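Local coordinates for protein cystine knot (fluoropropylated) (Momordica cochinchinensis, PDB 6CDX) that probably binds integrin alpha-v beta-6 through an epitope on a squash trypsin-inhibitor cystine knot, as a fluoropropylated imaging tracer for cancer and pulmonary fibrosis, at residues Asp23-Gly26 with Ala27-Cys30. Residues are numbered along the deposited sequence; the frame is centred on the assembly and turned at random.
Sequences DCPG and ACIC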
loop_
_atom_site.group_PDB
_atom_site.type_symbol
_atom_site.label_atom_id
_atom_site.label_comp_id
_atom_site.label_asym_id
_atom_site.label_seq_id
_atom_site.Cartn_x
_atom_site.Cartn_y
_atom_site.Cartn_z
ATOM N N ASP A 23 4.570 -7.147 2.933
ATOM C CA ASP A 23 3.248 -7.004 3.541
ATOM C C ASP A 23 2.152 -6.475 2.575
ATOM O O ASP A 23 1.009 -6.455 2.954
ATOM C CB ASP A 23 3.330 -6.038 4.708
ATOM C CG ASP A 23 4.145 -6.607 5.893
ATOM O OD1 ASP A 23 4.711 -7.752 5.895
ATOM O OD2 ASP A 23 4.410 -5.807 6.808
ATOM N N CYS A 24 2.556 -5.980 1.417
ATOM C CA CYS A 24 1.640 -5.271 0.541
ATOM C C CYS A 24 0.980 -6.161 -0.530
ATOM O O CYS A 24 1.500 -7.217 -0.842
ATOM C CB CYS A 24 2.413 -4.101 -0.111
ATOM S SG CYS A 24 2.935 -2.875 1.099
ATOM N N PRO A 25 -0.153 -5.724 -1.072
ATOM C CA PRO A 25 -0.856 -6.531 -2.054
ATOM C C PRO A 25 -0.281 -6.309 -3.432
ATOM O O PRO A 25 0.173 -5.187 -3.829
ATOM C CB PRO A 25 -2.283 -6.015 -1.983
ATOM C CG PRO A 25 -2.110 -4.543 -1.550
ATOM C CD PRO A 25 -0.972 -4.630 -0.565
ATOM N N GLY A 26 -0.345 -7.333 -4.242
ATOM C CA GLY A 26 0.140 -7.255 -5.637
ATOM C C GLY A 26 1.601 -6.873 -5.741
ATOM O O GLY A 26 2.432 -7.409 -5.001
ATOM N N ALA A 27 1.912 -5.855 -6.541
ATOM C CA ALA A 27 3.243 -5.282 -6.617
ATOM C C ALA A 27 3.305 -3.933 -5.900
ATOM O O ALA A 27 4.214 -3.121 -6.162
ATOM C CB ALA A 27 3.701 -5.206 -8.037
ATOM N N CYS A 28 2.339 -3.644 -5.055
ATOM C CA CYS A 28 2.405 -2.442 -4.180
ATOM C C CYS A 28 3.623 -2.485 -3.317
ATOM O O CYS A 28 4.162 -3.602 -3.028
ATOM C CB CYS A 28 1.154 -2.290 -3.371
ATOM S SG CYS A 28 -0.398 -2.167 -4.320
ATOM N N ILE A 29 4.074 -1.324 -2.839
ATOM C CA ILE A 29 5.270 -1.228 -1.983
ATOM C C ILE A 29 4.900 -0.468 -0.697
ATOM O O ILE A 29 3.906 0.247 -0.624
ATOM C CB ILE A 29 6.438 -0.632 -2.736
ATOM C CG1 ILE A 29 6.165 0.767 -3.210
ATOM C CG2 ILE A 29 6.832 -1.544 -3.840
ATOM C CD1 ILE A 29 7.423 1.374 -3.799
ATOM N N CYS A 30 5.740 -0.632 0.302
ATOM C CA CYS A 30 5.482 -0.042 1.601
ATOM C C CYS A 30 5.953 1.404 1.528
ATOM O O CYS A 30 7.011 1.739 0.891
ATOM C CB CYS A 30 6.061 -0.912 2.700
ATOM S SG CYS A 30 5.531 -0.433 4.342
#
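Pro25 and Cys28 close a type II' beta turn in which Gly26 and Ala27 are the corner residues, a tight reversal within the cystine-knot scaffold of the squash inhibitors. One backbone hydrogen bond, Cys28 N to Pro25 O at 2.9 Å, closes the turn. Its class follows from the first corner, where Gly26 combines a positive phi of 58° with a strongly negative psi of -128°, a conformation that favours glycine. Ala27 N also lies near Pro25 O, but its angle is too poor for a bond.

Two apolar pairs line the inner side of the reversal: Cys24 CB meets Cys28 CB at 3.9 Å, and the ring atom Pro25 CG lies 4.0 Å from Cys28 SG. Separately, Cys24 CB makes a van der Waals approach to the backbone carbonyl oxygen Cys28 O at 3.4 Å. In Cys24, SG is anti to the carbonyl carbon (chi1 -65°), which carries the sulfur past Cys28 toward the Ile29-Cys30 peptide.

Covalent links then tie both arms to the rest of the chain: Cys24 to Cys36, Cys28 to Cys3 and Cys30 to Cys18, so that all three disulfides of the knot draw a cysteine from this short turn and its two arms. At its open end, Cys30 N hydrogen-bonds to Asp21 OD1, and Cys24 SG sits 3.6 Å from Ile29 C and 4.0 Å from Cys30 CB.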